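Local coordinates for protein activating signal cointegrator 1 complex subunit 2 (Homo sapiens, PDB 6YXQ) that binds polyubiquitin chains and recruits the helicase ASCC3, together with ALKBH3, to sites of DNA alkylation damage, and also helps to rescue stalled ribosomes, at the interface of chains B and A. Residues are numbered along the deposited sequence; one frame, centred on the assembly and turned at random. Chains: chain A, Activating signal cointegrator 1 complex subunit 2; chain B, Activating signal cointegrator 1 complex subunit 3.

Contact 1: the interface of chains B and A. Residues chain B 29, 32-33; chain A 40-43, 62.
Helix 30-39 of chain B lies against two elements of chain A, the extended loop that carries A:Tyr40, A:Val42 and A:Leu43, and the long helix 53-75, which contributes A:Arg62. Chain A is the N-terminal part of ASCC2, the ASCC2-family protein whose ubiquitin-binding CUE domain lies outside this piece, and the chain B helix belongs to the N-terminal region that ASCC3 requires to bind it. The polar centre is a salt bridge between the carboxylate of B:Asp32 and the guanidinium of A:Arg62. The two side chains point at one another across the interface, OD2 facing NH1, with their planes turned 49° apart, so the groups meet askew and not as a flat, two-pronged pair; the modelled separation is too short to be trusted. B:Asp32 turns its carboxylate toward chain A through a chi1 of 160°, which sets CG opposite the backbone N. Arginine suits the facing position because its long chain, bent at chi3, carries the charge from the helix to the partner. Its NE makes a weak hydrogen bond to the backbone O of A:Leu43, 3.2 Å away, which may help to steady the guanidinium.

B:Leu33 adds the apolar part. Its CG lies over one face of that guanidinium, toward the rim, while CD2 reaches CG1 of A:Val42 at 3.5 Å, so one branched side chain serves both a flat cation and an aliphatic neighbour. The ring of A:Tyr40 turns its CE2 and OH side to the backbone O of B:Asp32, OH 3.4 Å from that oxygen, with OD1 also nearby. The methyl CG1 of A:Val42 sits in plane at the edge of the ring. Replacing A:Tyr40 with an alanine would probably open a gap beside the B:Asp32 carbonyl and deprive A:Val42 of the ring edge that flanks it.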
# COMPACT_ATOMS: atom_id res chain seq x y z
N GLU B 29 -0.33 16.46 -15.11
CA GLU B 29 0.21 15.27 -15.76
C GLU B 29 1.60 15.56 -16.33
O GLU B 29 2.56 15.42 -15.58
CB GLU B 29 -0.79 14.68 -16.77
CG GLU B 29 -1.51 15.62 -17.68
CD GLU B 29 -2.55 16.49 -17.00
OE1 GLU B 29 -2.93 17.51 -17.62
OE2 GLU B 29 -2.97 16.18 -15.86
N ASP B 32 3.93 17.39 -14.32
CA ASP B 32 4.39 16.50 -13.26
C ASP B 32 5.61 15.68 -13.67
O ASP B 32 6.65 15.72 -13.01
CB ASP B 32 3.23 15.59 -12.84
CG ASP B 32 3.67 14.35 -12.12
OD1 ASP B 32 4.55 14.43 -11.25
OD2 ASP B 32 3.14 13.27 -12.45
N LEU B 33 5.49 14.91 -14.76
CA LEU B 33 6.56 13.99 -15.14
C LEU B 33 7.69 14.71 -15.83
O LEU B 33 8.85 14.26 -15.79
CB LEU B 33 6.02 12.91 -16.09
CG LEU B 33 5.98 11.61 -15.33
CD1 LEU B 33 5.45 10.50 -16.21
CD2 LEU B 33 7.37 11.31 -14.82
N TYR A 40 12.86 15.02 -7.21
CA TYR A 40 11.44 15.10 -7.47
C TYR A 40 10.80 13.72 -7.35
O TYR A 40 11.41 12.70 -7.65
CB TYR A 40 11.22 15.67 -8.87
CG TYR A 40 9.84 16.16 -9.19
CD1 TYR A 40 9.42 17.43 -8.82
CD2 TYR A 40 8.97 15.37 -9.93
CE1 TYR A 40 8.16 17.89 -9.14
CE2 TYR A 40 7.71 15.82 -10.26
CZ TYR A 40 7.31 17.07 -9.86
OH TYR A 40 6.05 17.51 -10.20
N PHE A 41 9.54 13.71 -6.91
CA PHE A 41 8.75 12.49 -6.80
C PHE A 41 7.49 12.64 -7.63
O PHE A 41 6.74 13.61 -7.46
CB PHE A 41 8.36 12.21 -5.34
CG PHE A 41 9.40 11.47 -4.56
CD1 PHE A 41 10.44 12.15 -3.93
CD2 PHE A 41 9.34 10.09 -4.43
CE1 PHE A 41 11.39 11.47 -3.20
CE2 PHE A 41 10.28 9.41 -3.70
CZ PHE A 41 11.32 10.09 -3.08
N VAL A 42 7.24 11.69 -8.53
CA VAL A 42 6.01 11.71 -9.32
C VAL A 42 4.96 10.83 -8.65
O VAL A 42 5.26 9.95 -7.85
CB VAL A 42 6.23 11.29 -10.78
CG1 VAL A 42 7.29 12.13 -11.41
CG2 VAL A 42 6.58 9.80 -10.88
N LEU A 43 3.71 11.08 -9.01
CA LEU A 43 2.59 10.34 -8.47
C LEU A 43 2.49 8.97 -9.13
O LEU A 43 3.04 8.72 -10.20
CB LEU A 43 1.29 11.11 -8.68
CG LEU A 43 1.33 12.54 -8.16
CD1 LEU A 43 0.54 13.46 -9.07
CD2 LEU A 43 0.81 12.63 -6.73
N ARG A 62 6.25 5.68 -15.47
CA ARG A 62 5.92 6.31 -14.19
C ARG A 62 6.38 5.44 -13.02
O ARG A 62 7.00 5.93 -12.05
CB ARG A 62 4.42 6.57 -14.12
CG ARG A 62 4.03 7.69 -13.20
CD ARG A 62 2.60 8.12 -13.45
NE ARG A 62 2.41 9.54 -13.20
CZ ARG A 62 2.32 10.46 -14.16
NH1 ARG A 62 2.13 11.74 -13.85
NH2 ARG A 62 2.40 10.10 -15.43

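Contact 2: the interface of chains B and A. Residues chain B 36, 43; chain A 39-40, 42, 65, 69.
B:Lys36, on helix 30-39 of ASCC3, reaches across the interface to A:Asp69 on helix 53-75 of ASCC2, in a polar cluster bordered by an apolar strip. Its ammonium NZ forms a salt bridge and hydrogen bond with the carboxylate OD1 of A:Asp69 at 2.8 Å, approaching the syn lone pair, while OD2 of the same aspartate lies 3.2 Å from NZ. A lysine fits here because its methylenes can cross the apolar strip before the charge is delivered: CG packs on A:Val42 CG1 and on A:Tyr40 CD2, 3.6 Å away, and CD passes CD1 of A:Phe65, the chains running antiparallel. The bend at chi2 (-67°) turns the outer half of the chain toward the aspartate.

B:Gln43, in the loop beyond the helix, meets A:Arg39. Its CG lies over one face of the guanidinium, near the rim, and the amide and guanidinium planes stand 71° apart. A:Arg39 NH1 donates to the backbone O of B:Gln43 at 2.9 Å, coming from above the carbonyl plane. The amide oxygen OE1 accepts from B:Lys36 NZ at 2.5 Å within chain B, a role that a glutamine can fill without adding charge.

Behind these groups, A:Arg39 and A:Asp69 form a salt bridge within chain A that probably holds the carboxylate ready for the lysine. The carboxylate brings B:Lys36 NZ and A:Arg39 NE together and probably balances both positive charges. OD1 accepts from both cations: NZ on its syn side, and A:Arg39 NE at 2.7 Å on its anti side, 33° out of the carboxylate plane.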
# COMPACT_ATOMS: atom_id res chain seq x y z
N LYS B 36 10.30 15.90 -13.62
CA LYS B 36 11.13 14.75 -13.26
C LYS B 36 12.20 14.50 -14.31
O LYS B 36 13.37 14.28 -13.99
CB LYS B 36 10.26 13.50 -13.10
CG LYS B 36 10.53 12.71 -11.84
CD LYS B 36 11.89 12.06 -11.79
CE LYS B 36 12.02 11.37 -10.45
NZ LYS B 36 13.33 10.74 -10.22
N GLN B 43 20.46 12.09 -11.38
CA GLN B 43 19.82 11.29 -10.34
C GLN B 43 20.41 9.89 -10.25
O GLN B 43 20.40 9.30 -9.16
CB GLN B 43 18.31 11.22 -10.58
CG GLN B 43 17.57 12.47 -10.13
CD GLN B 43 16.10 12.22 -9.83
OE1 GLN B 43 15.70 11.08 -9.59
NE2 GLN B 43 15.30 13.28 -9.84
N ARG A 39 15.43 15.68 -5.06
CA ARG A 39 14.84 14.64 -5.88
C ARG A 39 13.34 14.84 -5.99
O ARG A 39 12.62 14.83 -4.98
CB ARG A 39 15.14 13.26 -5.31
CG ARG A 39 14.65 12.14 -6.21
CD ARG A 39 15.32 10.85 -5.84
NE ARG A 39 15.92 10.13 -6.96
CZ ARG A 39 17.21 9.83 -7.04
NH1 ARG A 39 17.68 9.16 -8.08
NH2 ARG A 39 18.03 10.22 -6.08
N TYR A 40 12.86 15.02 -7.21
CA TYR A 40 11.44 15.10 -7.47
C TYR A 40 10.80 13.72 -7.35
O TYR A 40 11.41 12.70 -7.65
CB TYR A 40 11.22 15.67 -8.87
CG TYR A 40 9.84 16.16 -9.19
CD1 TYR A 40 9.42 17.43 -8.82
CD2 TYR A 40 8.97 15.37 -9.93
CE1 TYR A 40 8.16 17.89 -9.14
CE2 TYR A 40 7.71 15.82 -10.26
CZ TYR A 40 7.31 17.07 -9.86
OH TYR A 40 6.05 17.51 -10.20
N VAL A 42 7.24 11.69 -8.53
CA VAL A 42 6.01 11.71 -9.32
C VAL A 42 4.96 10.83 -8.65
O VAL A 42 5.26 9.95 -7.85
CB VAL A 42 6.23 11.29 -10.78
CG1 VAL A 42 7.29 12.13 -11.41
CG2 VAL A 42 6.58 9.80 -10.88
N PHE A 65 10.20 5.49 -12.35
CA PHE A 65 10.55 6.70 -11.59
C PHE A 65 10.29 6.50 -10.10
O PHE A 65 11.18 6.72 -9.26
CB PHE A 65 9.77 7.89 -12.12
CG PHE A 65 10.28 8.41 -13.43
CD1 PHE A 65 11.63 8.67 -13.60
CD2 PHE A 65 9.42 8.64 -14.49
CE1 PHE A 65 12.10 9.16 -14.80
CE2 PHE A 65 9.89 9.13 -15.69
CZ PHE A 65 11.24 9.39 -15.85
N ASP A 69 13.25 6.14 -7.10
CA ASP A 69 13.28 7.12 -6.02
C ASP A 69 13.13 6.45 -4.66
O ASP A 69 13.81 6.82 -3.70
CB ASP A 69 12.19 8.17 -6.24
CG ASP A 69 12.41 8.98 -7.50
OD1 ASP A 69 13.57 9.17 -7.91
OD2 ASP A 69 11.40 9.44 -8.07

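Contact 1 and contact 2 are neighbouring patches of one continuous interface, the centres of their C-alpha atoms about 7 Å apart. Both set helix 30-39 of chain B against helix 53-75 and the preceding loop of chain A, and they share A:Tyr40 and A:Val42. Their ionic pairs have opposite polarity: ASCC3 supplies the acid in contact 1 and the base in contact 2, which would favour one register of the helix along ASCC2. The shared A:Tyr40 ring and A:Val42 methyl surface link the two charged sites, and together the patches contribute to the direct ASCC2-ASCC3 association within the ASCC complex.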